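Local structure of diphthine synthase (Entamoeba histolytica, 3I4T) at residues I26-Y31 against A99-G104; D35-G40 against I129-I134; N177-V182 against I271-V276; D231-V236 against Y251-D256. The protein probably methylates the modified histidine of elongation factor 2 with S-adenosylmethionine during diphthamide synthesis, as diphthine synthases do. One frame throughout, in Å; residues are numbered along the deposited sequence.

Contact 1: residues I26-Y31 against A99-G104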
loop_
_atom_site.group_PDB
_atom_site.type_symbol
_atom_site.label_atom_id
_atom_site.label_comp_id
_atom_site.label_asym_id
_atom_site.label_seq_id
_atom_site.Cartn_x
_atom_site.Cartn_y
_atom_site.Cartn_z
ATOM N N ILE A 26 -3.101 -8.256 -12.781
ATOM C CA ILE A 26 -3.920 -8.540 -11.616
ATOM C C ILE A 26 -3.096 -8.897 -10.372
ATOM O O ILE A 26 -2.304 -9.843 -10.389
ATOM C CB ILE A 26 -4.931 -9.660 -11.920
ATOM C CG1 ILE A 26 -5.727 -9.334 -13.197
ATOM C CG2 ILE A 26 -5.862 -9.865 -10.738
ATOM C CD1 ILE A 26 -6.237 -10.549 -13.957
ATOM N N GLY A 27 -3.306 -8.129 -9.296
ATOM C CA GLY A 27 -2.659 -8.376 -8.010
ATOM C C GLY A 27 -3.344 -9.516 -7.291
ATOM O O GLY A 27 -4.568 -9.498 -7.119
ATOM N N LEU A 28 -2.561 -10.507 -6.862
ATOM C CA LEU A 28 -3.127 -11.700 -6.230
ATOM C C LEU A 28 -3.287 -11.604 -4.710
ATOM O O LEU A 28 -3.935 -12.454 -4.089
ATOM C CB LEU A 28 -2.325 -12.943 -6.606
ATOM C CG LEU A 28 -2.377 -13.359 -8.087
ATOM C CD1 LEU A 28 -1.333 -14.407 -8.357
ATOM C CD2 LEU A 28 -3.751 -13.847 -8.515
ATOM N N GLY A 29 -2.718 -10.569 -4.110
ATOM C CA GLY A 29 -2.629 -10.509 -2.657
ATOM C C GLY A 29 -1.347 -11.180 -2.198
ATOM O O GLY A 29 -0.444 -11.404 -2.998
ATOM N N LEU A 30 -1.272 -11.532 -0.918
ATOM C CA LEU A 30 0.019 -11.898 -0.326
ATOM C C LEU A 30 0.140 -13.322 0.226
ATOM O O LEU A 30 1.241 -13.765 0.544
ATOM C CB LEU A 30 0.394 -10.888 0.770
ATOM C CG LEU A 30 0.666 -9.427 0.389
ATOM C CD1 LEU A 30 0.746 -8.564 1.644
ATOM C CD2 LEU A 30 1.933 -9.280 -0.416
ATOM N N TYR A 31 -0.978 -14.034 0.342
ATOM C CA TYR A 31 -0.970 -15.317 1.038
ATOM C C TYR A 31 -1.319 -16.530 0.153
ATOM O O TYR A 31 -0.451 -17.341 -0.148
ATOM C CB TYR A 31 -1.835 -15.253 2.303
ATOM C CG TYR A 31 -2.092 -16.585 2.950
ATOM C CD1 TYR A 31 -1.064 -17.519 3.099
ATOM C CD2 TYR A 31 -3.360 -16.914 3.435
ATOM C CE1 TYR A 31 -1.292 -18.760 3.701
ATOM C CE2 TYR A 31 -3.596 -18.149 4.044
ATOM C CZ TYR A 31 -2.550 -19.066 4.170
ATOM O OH TYR A 31 -2.740 -20.294 4.761
ATOM N N ALA A 99 -4.315 -12.251 -19.257
ATOM C CA ALA A 99 -4.168 -11.873 -17.855
ATOM C C ALA A 99 -2.772 -12.212 -17.363
ATOM O O ALA A 99 -2.256 -13.303 -17.633
ATOM C CB ALA A 99 -5.207 -12.571 -16.999
ATOM N N LEU A 100 -2.155 -11.261 -16.673
ATOM C CA LEU A 100 -0.897 -11.499 -15.981
ATOM C C LEU A 100 -1.118 -11.371 -14.482
ATOM O O LEU A 100 -1.573 -10.344 -14.000
ATOM C CB LEU A 100 0.194 -10.532 -16.453
ATOM C CG LEU A 100 1.536 -10.577 -15.701
ATOM C CD1 LEU A 100 2.189 -11.978 -15.715
ATOM C CD2 LEU A 100 2.492 -9.530 -16.249
ATOM N N LEU A 101 -0.780 -12.425 -13.757
ATOM C CA LEU A 101 -1.010 -12.481 -12.328
ATOM C C LEU A 101 0.293 -12.274 -11.555
ATOM O O LEU A 101 1.292 -12.946 -11.813
ATOM C CB LEU A 101 -1.650 -13.818 -11.958
ATOM C CG LEU A 101 -2.901 -14.287 -12.708
ATOM C CD1 LEU A 101 -3.484 -15.520 -12.038
ATOM C CD2 LEU A 101 -3.938 -13.177 -12.786
ATOM N N VAL A 102 0.279 -11.335 -10.613
ATOM C CA VAL A 102 1.481 -10.975 -9.858
ATOM C C VAL A 102 1.181 -11.035 -8.370
ATOM O O VAL A 102 0.056 -10.756 -7.964
ATOM C CB VAL A 102 2.020 -9.562 -10.242
ATOM C CG1 VAL A 102 2.268 -9.459 -11.732
ATOM C CG2 VAL A 102 1.070 -8.456 -9.806
ATOM N N VAL A 103 2.178 -11.419 -7.573
ATOM C CA VAL A 103 2.067 -11.437 -6.106
ATOM C C VAL A 103 1.918 -10.018 -5.580
ATOM O O VAL A 103 2.652 -9.126 -5.989
ATOM C CB VAL A 103 3.322 -12.073 -5.436
ATOM C CG1 VAL A 103 3.197 -12.078 -3.897
ATOM C CG2 VAL A 103 3.521 -13.474 -5.927
ATOM N N GLY A 104 0.962 -9.816 -4.680
ATOM C CA GLY A 104 0.756 -8.510 -4.068
ATOM C C GLY A 104 -0.083 -7.543 -4.885
ATOM O O GLY A 104 -1.229 -7.832 -5.233
#
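The carboxyl ends of two adjacent parallel strands, 22-27 and 97-102, meet here in the parallel sheet of the N-terminal domain, and the glycine-containing loops that leave them stay paired. Within the strands, Ile26 bonds twice to the neighbouring strand, bracketing Leu101: its N donates to Leu100 O at 2.9 Å, and its O accepts from Val102 N at 3.0 Å. The Leu28 N-H then reaches Val102 O, an approach almost in line with the carbonyl (C=O...N 171°). Beyond it the chains change their relation, and Gly29 and Gly104 form a single antiparallel bridge. Gly104 N donates to Gly29 O at 2.7 Å from above the carbonyl plane, while the return bond from Gly29 N to Gly104 O is weak. Both glycines have positive phi, where a side chain would collide with the preceding carbonyl, and Gly27 lies so close to Gly104 O that a CB would clash with it.

On one face of the sheet, Ile26 and Leu101 lie side by side, with Ile26 CD1 touching Leu101 CD2 at 3.7 Å and Ala99 CB at 3.8 Å. With CG anti to the carbonyl carbon (chi1 -66°), Leu28 comes across Leu101 at about a right angle and sets its CD1 3.7 Å from Leu101 CB. Branched aliphatic residues suit this buried, closely packed layer.

Around this pair, helix 38-46 covers Ile26 and Leu101 through Ala43 and Val44, Tyr70 of helix 63-70 packs on Leu28 and Leu101, and strand 49-52 continues the sheet beyond 97-102.

Contact 2: residues D35-G40 against I129-I134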
loop_
_atom_site.group_PDB
_atom_site.type_symbol
_atom_site.label_atom_id
_atom_site.label_comp_id
_atom_site.label_asym_id
_atom_site.label_seq_id
_atom_site.Cartn_x
_atom_site.Cartn_y
_atom_site.Cartn_z
ATOM N N ASP A 35 -6.882 -14.747 -1.845
ATOM C CA ASP A 35 -6.584 -13.322 -1.682
ATOM C C ASP A 35 -6.789 -12.473 -2.937
ATOM O O ASP A 35 -6.699 -11.254 -2.880
ATOM C CB ASP A 35 -5.172 -13.145 -1.148
ATOM C CG ASP A 35 -5.068 -13.478 0.316
ATOM O OD1 ASP A 35 -6.078 -13.338 1.050
ATOM O OD2 ASP A 35 -3.967 -13.870 0.741
ATOM N N ILE A 36 -7.038 -13.128 -4.063
ATOM C CA ILE A 36 -7.499 -12.463 -5.269
ATOM C C ILE A 36 -8.839 -11.738 -4.999
ATOM O O ILE A 36 -9.670 -12.202 -4.202
ATOM C CB ILE A 36 -7.662 -13.502 -6.409
ATOM C CG1 ILE A 36 -7.872 -12.832 -7.766
ATOM C CG2 ILE A 36 -8.786 -14.477 -6.109
ATOM C CD1 ILE A 36 -7.576 -13.749 -8.955
ATOM N N THR A 37 -9.049 -10.601 -5.653
ATOM C CA THR A 37 -10.348 -9.937 -5.569
ATOM C C THR A 37 -11.368 -10.623 -6.482
ATOM O O THR A 37 -10.987 -11.330 -7.421
ATOM C CB THR A 37 -10.254 -8.449 -5.933
ATOM O OG1 THR A 37 -9.834 -8.322 -7.305
ATOM C CG2 THR A 37 -9.266 -7.724 -4.979
ATOM N N VAL A 38 -12.653 -10.404 -6.187
ATOM C CA VAL A 38 -13.770 -10.875 -7.014
ATOM C C VAL A 38 -13.629 -10.392 -8.457
ATOM O O VAL A 38 -13.722 -11.184 -9.399
ATOM C CB VAL A 38 -15.138 -10.452 -6.413
ATOM C CG1 VAL A 38 -16.290 -10.819 -7.333
ATOM C CG2 VAL A 38 -15.346 -11.099 -5.030
ATOM N N ARG A 39 -13.382 -9.097 -8.614
ATOM C CA ARG A 39 -13.053 -8.503 -9.909
ATOM C C ARG A 39 -11.910 -9.245 -10.595
ATOM O O ARG A 39 -12.040 -9.644 -11.756
ATOM C CB ARG A 39 -12.723 -7.017 -9.731
ATOM C CG ARG A 39 -12.145 -6.322 -10.957
ATOM C CD ARG A 39 -12.373 -4.801 -10.902
ATOM N NE ARG A 39 -13.771 -4.435 -11.146
ATOM C CZ ARG A 39 -14.559 -3.804 -10.275
ATOM N NH1 ARG A 39 -14.101 -3.444 -9.081
ATOM N NH2 ARG A 39 -15.812 -3.521 -10.606
ATOM N N GLY A 40 -10.804 -9.443 -9.872
ATOM C CA GLY A 40 -9.643 -10.192 -10.374
ATOM C C GLY A 40 -9.978 -11.609 -10.824
ATOM O O GLY A 40 -9.535 -12.054 -11.890
ATOM N N ILE A 129 -5.737 -4.427 -11.971
ATOM C CA ILE A 129 -6.615 -4.771 -10.865
ATOM C C ILE A 129 -5.771 -4.812 -9.581
ATOM O O ILE A 129 -4.795 -5.567 -9.481
ATOM C CB ILE A 129 -7.413 -6.083 -11.148
ATOM C CG1 ILE A 129 -8.415 -5.847 -12.300
ATOM C CG2 ILE A 129 -8.153 -6.557 -9.902
ATOM C CD1 ILE A 129 -8.875 -7.083 -13.043
ATOM N N HIS A 130 -6.139 -3.962 -8.622
ATOM C CA HIS A 130 -5.358 -3.712 -7.412
ATOM C C HIS A 130 -5.667 -4.733 -6.317
ATOM O O HIS A 130 -6.778 -5.286 -6.266
ATOM C CB HIS A 130 -5.639 -2.295 -6.883
ATOM C CG HIS A 130 -5.215 -1.200 -7.815
ATOM N ND1 HIS A 130 -6.084 -0.597 -8.702
ATOM C CD2 HIS A 130 -4.008 -0.617 -8.020
ATOM C CE1 HIS A 130 -5.432 0.310 -9.409
ATOM N NE2 HIS A 130 -4.170 0.313 -9.022
ATOM N N ASN A 131 -4.690 -4.946 -5.428
ATOM C CA ASN A 131 -4.820 -5.831 -4.273
ATOM C C ASN A 131 -3.872 -5.384 -3.139
ATOM O O ASN A 131 -3.241 -4.331 -3.234
ATOM C CB ASN A 131 -4.522 -7.277 -4.697
ATOM C CG ASN A 131 -5.270 -8.318 -3.859
ATOM O OD1 ASN A 131 -5.461 -8.150 -2.652
ATOM N ND2 ASN A 131 -5.669 -9.410 -4.500
ATOM N N ALA A 132 -3.784 -6.175 -2.068
ATOM C CA ALA A 132 -2.919 -5.853 -0.935
ATOM C C ALA A 132 -1.454 -5.836 -1.356
ATOM O O ALA A 132 -1.061 -6.479 -2.318
ATOM C CB ALA A 132 -3.152 -6.816 0.235
ATOM N N SER A 133 -0.655 -5.068 -0.637
ATOM C CA SER A 133 0.749 -4.900 -0.936
ATOM C C SER A 133 1.509 -5.003 0.371
ATOM O O SER A 133 0.998 -4.609 1.425
ATOM C CB SER A 133 0.972 -3.523 -1.564
ATOM O OG SER A 133 2.286 -3.045 -1.348
ATOM N N ILE A 134 2.744 -5.492 0.296
ATOM C CA ILE A 134 3.607 -5.577 1.468
ATOM C C ILE A 134 3.773 -4.187 2.086
ATOM O O ILE A 134 3.879 -4.046 3.302
ATOM C CB ILE A 134 4.976 -6.293 1.161
ATOM C CG1 ILE A 134 5.688 -6.685 2.455
ATOM C CG2 ILE A 134 5.902 -5.444 0.284
ATOM C CD1 ILE A 134 5.209 -8.008 3.021
#
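This is a contact between a helix start and a loop at the edge of the parallel sheet: the first turn of helix 38-46 packs against the end of strand 126-129 and the loop after it. Asn131 makes its polar link. Its ND2 donates to Asp35 O at 2.7 Å, nearly straight (167°) and within the plane of the amide, and also to Gly27 O on the neighbouring strand. Its OD1 accepts from Ala132 N at 2.7 Å on a lone pair, which helps fix the flip of the amide.

Thr37 is the N-cap. With OG1 between backbone N and carbonyl carbon (chi1 63°), it accepts from Gly40 N at 3.0 Å, while CG2 faces His130 O and slides past the Asn131 amide. Ile129 fits its CG2 against Thr37 OG1 at 3.6 Å and its CD1 against Arg39 CG at 4.0 Å. Gly40 has no CB to crowd Thr37 OG1.

Arg39 lends only its aliphatic part to Ile129; its guanidinium forms salt bridges with Asp32 and Asp35 of the second subunit. The chemistry thus divides: an amide able to donate and accept ties together backbone groups of two loops and a strand, a hydroxyl caps the helix, and the charges serve the dimer interface.

Contact 3: residues N177-V182 against I271-V276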
loop_
_atom_site.group_PDB
_atom_site.type_symbol
_atom_site.label_atom_id
_atom_site.label_comp_id
_atom_site.label_asym_id
_atom_site.label_seq_id
_atom_site.Cartn_x
_atom_site.Cartn_y
_atom_site.Cartn_z
ATOM N N ASN A 177 13.385 11.595 11.148
ATOM C CA ASN A 177 12.401 10.995 12.059
ATOM C C ASN A 177 11.301 10.182 11.354
ATOM O O ASN A 177 10.136 10.179 11.795
ATOM C CB ASN A 177 11.821 12.061 13.008
ATOM C CG ASN A 177 11.119 11.457 14.205
ATOM O OD1 ASN A 177 11.535 10.423 14.712
ATOM N ND2 ASN A 177 10.040 12.100 14.662
ATOM N N MET A 178 11.689 9.478 10.284
ATOM C CA MET A 178 10.788 8.606 9.520
ATOM C C MET A 178 11.189 7.142 9.643
ATOM O O MET A 178 12.370 6.845 9.836
ATOM C CB MET A 178 10.783 9.004 8.041
ATOM C CG MET A 178 10.223 10.400 7.790
ATOM S SD MET A 178 10.217 10.843 6.044
ATOM C CE MET A 178 11.796 11.655 5.907
ATOM N N HIS A 179 10.217 6.233 9.539
ATOM C CA HIS A 179 10.499 4.792 9.581
ATOM C C HIS A 179 10.997 4.322 8.223
ATOM O O HIS A 179 10.749 4.978 7.214
ATOM C CB HIS A 179 9.254 3.970 9.968
ATOM C CG HIS A 179 8.561 4.439 11.217
ATOM N ND1 HIS A 179 9.241 4.804 12.360
ATOM C CD2 HIS A 179 7.244 4.573 11.506
ATOM C CE1 HIS A 179 8.373 5.170 13.289
ATOM N NE2 HIS A 179 7.153 5.034 12.798
ATOM N N THR A 180 11.681 3.175 8.198
ATOM C CA THR A 180 12.129 2.575 6.947
ATOM C C THR A 180 11.628 1.138 6.762
ATOM O O THR A 180 11.688 0.311 7.684
ATOM C CB THR A 180 13.690 2.612 6.793
ATOM O OG1 THR A 180 14.183 3.939 7.021
ATOM C CG2 THR A 180 14.113 2.166 5.405
ATOM N N LEU A 181 11.137 0.860 5.554
ATOM C CA LEU A 181 10.870 -0.496 5.106
ATOM C C LEU A 181 12.039 -0.962 4.274
ATOM O O LEU A 181 12.398 -0.322 3.286
ATOM C CB LEU A 181 9.592 -0.557 4.264
ATOM C CG LEU A 181 9.297 -1.861 3.515
ATOM C CD1 LEU A 181 9.011 -3.029 4.488
ATOM C CD2 LEU A 181 8.127 -1.629 2.574
ATOM N N VAL A 182 12.629 -2.078 4.688
ATOM C CA VAL A 182 13.770 -2.662 4.010
ATOM C C VAL A 182 13.326 -3.920 3.255
ATOM O O VAL A 182 13.005 -4.941 3.859
ATOM C CB VAL A 182 14.885 -3.013 5.012
ATOM C CG1 VAL A 182 16.132 -3.507 4.279
ATOM C CG2 VAL A 182 15.210 -1.815 5.900
ATOM N N ILE A 271 12.942 -0.596 10.080
ATOM C CA ILE A 271 13.805 0.178 10.932
ATOM C C ILE A 271 13.055 1.436 11.357
ATOM O O ILE A 271 12.941 2.391 10.579
ATOM C CB ILE A 271 15.146 0.537 10.243
ATOM C CG1 ILE A 271 15.848 -0.731 9.736
ATOM C CG2 ILE A 271 16.041 1.314 11.219
ATOM C CD1 ILE A 271 17.089 -0.462 8.875
ATOM N N PRO A 272 12.523 1.429 12.593
ATOM C CA PRO A 272 11.748 2.549 13.123
ATOM C C PRO A 272 12.556 3.835 13.138
ATOM O O PRO A 272 13.776 3.773 13.212
ATOM C CB PRO A 272 11.444 2.120 14.564
ATOM C CG PRO A 272 11.544 0.622 14.560
ATOM C CD PRO A 272 12.576 0.283 13.525
ATOM N N ALA A 273 11.886 4.989 13.069
ATOM C CA ALA A 273 12.533 6.288 13.349
ATOM C C ALA A 273 13.140 6.322 14.768
ATOM O O ALA A 273 12.721 5.554 15.626
ATOM C CB ALA A 273 11.523 7.422 13.184
ATOM N N PRO A 274 14.122 7.216 15.021
ATOM C CA PRO A 274 14.643 7.359 16.384
ATOM C C PRO A 274 13.586 7.663 17.461
ATOM O O PRO A 274 13.798 7.313 18.615
ATOM C CB PRO A 274 15.649 8.504 16.247
ATOM C CG PRO A 274 16.169 8.348 14.855
ATOM C CD PRO A 274 14.927 8.000 14.062
ATOM N N GLN A 275 12.464 8.297 17.109
ATOM C CA GLN A 275 11.366 8.369 18.077
ATOM C C GLN A 275 10.098 7.677 17.630
ATOM O O GLN A 275 9.562 7.908 16.538
ATOM C CB GLN A 275 11.106 9.780 18.646
ATOM C CG GLN A 275 10.468 10.774 17.737
ATOM C CD GLN A 275 8.937 10.689 17.668
ATOM O OE1 GLN A 275 8.344 11.111 16.674
ATOM N NE2 GLN A 275 8.302 10.153 18.713
ATOM N N VAL A 276 9.631 6.811 18.515
ATOM C CA VAL A 276 8.478 5.992 18.252
ATOM C C VAL A 276 7.413 6.498 19.192
ATOM O O VAL A 276 7.674 6.702 20.362
ATOM C CB VAL A 276 8.812 4.512 18.516
ATOM C CG1 VAL A 276 7.622 3.638 18.193
ATOM C CG2 VAL A 276 10.037 4.105 17.704
HETATM O O HOH W 1 14.170 4.508 9.535
#
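Where strand 180-187 begins and strand 267-271 ends, neighbours in the mixed sheet, the segments pair antiparallel at Thr180 and Ile271: Thr180 N donates to Ile271 O at 2.8 Å and Ile271 N to Thr180 O at 2.9 Å. A water accepts from Thr180 OG1 at 2.6 Å and donates to Met178 O and Ile271 O, bridging the two segments; Thr180 OG1 is also bonded to Asn173.

Past the bridge, His179 takes the place of a backbone acceptor. The Ala273 N-H meets its ND1 at 2.7 Å, almost straight (175°) and in the ring plane. Ala273 is small enough to lay its CB 3.3 Å from Asn177 C. Asn177, the C-prime residue of the Schellman motif ending helix 166-175, extends its amide toward Gln275, CG anti to the backbone N (chi1 -164°). Its ND2 donates to Gln275 OE1 at 2.8 Å, on a lone pair, with the two amide planes 45° apart; Gln275 N returns a weak bond to Asn177 OD1.

Val182 CG2 and Ile271 CD1 add an apolar touch at 3.8 Å. Since ND1 accepts and NE2 is bonded to Glu280, the histidine is probably protonated on NE2, and the nearby carboxylate would favour that tautomer.

Contact 4: residues D231-V236 against Y251-D256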
loop_
_atom_site.group_PDB
_atom_site.type_symbol
_atom_site.label_atom_id
_atom_site.label_comp_id
_atom_site.label_asym_id
_atom_site.label_seq_id
_atom_site.Cartn_x
_atom_site.Cartn_y
_atom_site.Cartn_z
ATOM N N ASP A 231 22.810 0.715 15.185
ATOM C CA ASP A 231 23.821 -0.231 15.666
ATOM C C ASP A 231 23.248 -1.547 16.208
ATOM O O ASP A 231 22.045 -1.694 16.341
ATOM C CB ASP A 231 24.811 0.437 16.655
ATOM C CG ASP A 231 24.179 0.821 18.006
ATOM O OD1 ASP A 231 22.958 0.646 18.244
ATOM O OD2 ASP A 231 24.950 1.321 18.857
ATOM N N GLU A 232 24.138 -2.493 16.491
ATOM C CA GLU A 232 23.862 -3.756 17.196
ATOM C C GLU A 232 22.616 -3.745 18.101
ATOM O O GLU A 232 21.816 -4.696 18.101
ATOM C CB GLU A 232 25.103 -4.081 18.046
ATOM C CG GLU A 232 25.359 -5.543 18.301
ATOM C CD GLU A 232 26.693 -5.801 18.989
ATOM O OE1 GLU A 232 26.904 -5.329 20.131
ATOM O OE2 GLU A 232 27.539 -6.494 18.387
ATOM N N ASP A 233 22.472 -2.672 18.876
ATOM C CA ASP A 233 21.429 -2.561 19.895
ATOM C C ASP A 233 20.166 -1.834 19.422
ATOM O O ASP A 233 19.233 -1.656 20.206
ATOM C CB ASP A 233 21.981 -1.865 21.147
ATOM C CG ASP A 233 23.080 -2.668 21.834
ATOM O OD1 ASP A 233 22.783 -3.765 22.355
ATOM O OD2 ASP A 233 24.240 -2.197 21.867
ATOM N N THR A 234 20.135 -1.421 18.152
ATOM C CA THR A 234 18.969 -0.730 17.585
ATOM C C THR A 234 17.793 -1.702 17.504
ATOM O O THR A 234 17.948 -2.800 16.982
ATOM C CB THR A 234 19.281 -0.126 16.177
ATOM O OG1 THR A 234 20.298 0.881 16.297
ATOM C CG2 THR A 234 18.036 0.495 15.541
ATOM N N MET A 235 16.640 -1.296 18.037
ATOM C CA MET A 235 15.423 -2.117 18.042
ATOM C C MET A 235 14.748 -2.049 16.681
ATOM O O MET A 235 14.370 -0.969 16.212
ATOM C CB MET A 235 14.436 -1.657 19.130
ATOM C CG MET A 235 14.932 -1.778 20.578
ATOM S SD MET A 235 15.002 -3.482 21.203
ATOM C CE MET A 235 13.281 -3.781 21.607
ATOM N N VAL A 236 14.593 -3.206 16.051
ATOM C CA VAL A 236 14.035 -3.285 14.714
ATOM C C VAL A 236 12.991 -4.374 14.685
ATOM O O VAL A 236 12.815 -5.111 15.656
ATOM C CB VAL A 236 15.110 -3.593 13.646
ATOM C CG1 VAL A 236 16.135 -2.452 13.564
ATOM C CG2 VAL A 236 15.796 -4.945 13.922
ATOM N N TYR A 251 10.042 -8.039 17.374
ATOM C CA TYR A 251 10.615 -6.724 17.658
ATOM C C TYR A 251 11.755 -6.887 18.656
ATOM O O TYR A 251 11.546 -7.347 19.784
ATOM C CB TYR A 251 9.537 -5.821 18.235
ATOM C CG TYR A 251 9.964 -4.404 18.611
ATOM C CD1 TYR A 251 10.530 -3.550 17.675
ATOM C CD2 TYR A 251 9.748 -3.917 19.907
ATOM C CE1 TYR A 251 10.892 -2.262 18.020
ATOM C CE2 TYR A 251 10.098 -2.629 20.260
ATOM C CZ TYR A 251 10.669 -1.807 19.314
ATOM O OH TYR A 251 11.019 -0.522 19.660
ATOM N N GLY A 252 12.959 -6.513 18.245
ATOM C CA GLY A 252 14.123 -6.687 19.102
ATOM C C GLY A 252 15.392 -6.100 18.517
ATOM O O GLY A 252 15.377 -5.504 17.430
ATOM N N LYS A 253 16.488 -6.275 19.255
ATOM C CA LYS A 253 17.792 -5.754 18.869
ATOM C C LYS A 253 18.303 -6.433 17.613
ATOM O O LYS A 253 17.995 -7.590 17.354
ATOM C CB LYS A 253 18.812 -5.925 20.007
ATOM C CG LYS A 253 18.395 -5.313 21.330
ATOM C CD LYS A 253 19.589 -4.977 22.220
ATOM C CE LYS A 253 19.181 -4.832 23.697
ATOM N NZ LYS A 253 19.359 -6.131 24.442
ATOM N N MET A 254 19.102 -5.704 16.842
ATOM C CA MET A 254 19.747 -6.250 15.654
ATOM C C MET A 254 20.582 -7.476 15.963
ATOM O O MET A 254 20.528 -8.444 15.207
ATOM C CB MET A 254 20.574 -5.183 14.939
ATOM C CG MET A 254 19.698 -4.049 14.409
ATOM S SD MET A 254 20.377 -3.081 13.039
ATOM C CE MET A 254 20.165 -4.232 11.686
ATOM N N LYS A 255 21.321 -7.449 17.075
ATOM C CA LYS A 255 22.156 -8.594 17.471
ATOM C C LYS A 255 21.334 -9.807 17.872
ATOM O O LYS A 255 21.801 -10.938 17.751
ATOM C CB LYS A 255 23.122 -8.238 18.603
ATOM C CG LYS A 255 22.461 -7.812 19.913
ATOM C CD LYS A 255 23.494 -7.420 20.954
ATOM C CE LYS A 255 22.846 -7.192 22.308
ATOM N NZ LYS A 255 23.840 -6.801 23.360
ATOM N N ASP A 256 20.114 -9.575 18.347
ATOM C CA ASP A 256 19.237 -10.666 18.752
ATOM C C ASP A 256 18.495 -11.250 17.565
ATOM O O ASP A 256 18.291 -12.466 17.483
ATOM C CB ASP A 256 18.260 -10.196 19.822
ATOM C CG ASP A 256 18.930 -9.964 21.153
ATOM O OD1 ASP A 256 19.817 -10.759 21.531
ATOM O OD2 ASP A 256 18.578 -8.988 21.838
#
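Met235 lays its methyl over one face of the Tyr251 ring, CE 4.0 Å from the ring centroid and displaced toward the rim, a CH-pi contact. Bends at chi2 and chi3 (-73° and -79°) fold the thioether back over the aromatic ring, so the sulfur also stands above this face, at a distance, as a longer Met-aromatic contact. Met235 CB meanwhile lies 3.6 Å from Tyr251 OH. An unbranched, flexible side chain suits this curled course.

Underneath is the open end of a β-hairpin. Val236 and Gly252 form a hydrogen-bonded antiparallel pair, with Val236 N to Gly252 O at 2.8 Å and Gly252 N to Val236 O at 2.9 Å. Met235 and Lys253 are the adjoining non-hydrogen-bonded pair. On the other face Val236 CG1 touches Met254 CG at 4.0 Å, the two side chains meeting at about a right angle.

Farther out, the type I turn Asp231-Thr234 faces the start of helix 254-257. Lys255 N donates to Glu232 O at 3.0 Å, in plane on a lone pair, and Met254 N makes a weak bond to Thr234 O. Within the turn, Thr234 OG1 accepts from Asp231 N at 2.8 Å. At the surface the extended Lys255 crosses the Glu232 side chain with its aliphatic part and forms a loose salt bridge to Asp233, NZ to OD1 at 3.4 Å.

Met254 continues inward to Ile215 and Leu218 of helix 211-225, whereas Tyr251 packs on Leu281 and Leu284 of helix 278-284; thus the hairpin's open end and the short helix that follows it pack on both helices.

Contacts 1 and 2 share the N-terminal parallel sheet and touch each other, the backbones of Gly27 and Ile129 probably joined by a hydrogen bond. Both are buried, but contact 1 relies on strand pairing and aliphatic packing, while contact 2 adds a helix cap and borders the second subunit. Contacts 3 and 4 belong to the mixed sheet, about 28 Å or more from the first two between centres; Pro272 and Ile271 of contact 3 pack on Met235 and Val236 of contact 4. Contact 3 is mostly buried and uses side chains and a water to continue pairing, whereas contact 4, more exposed, combines hairpin bonds with a charged rim.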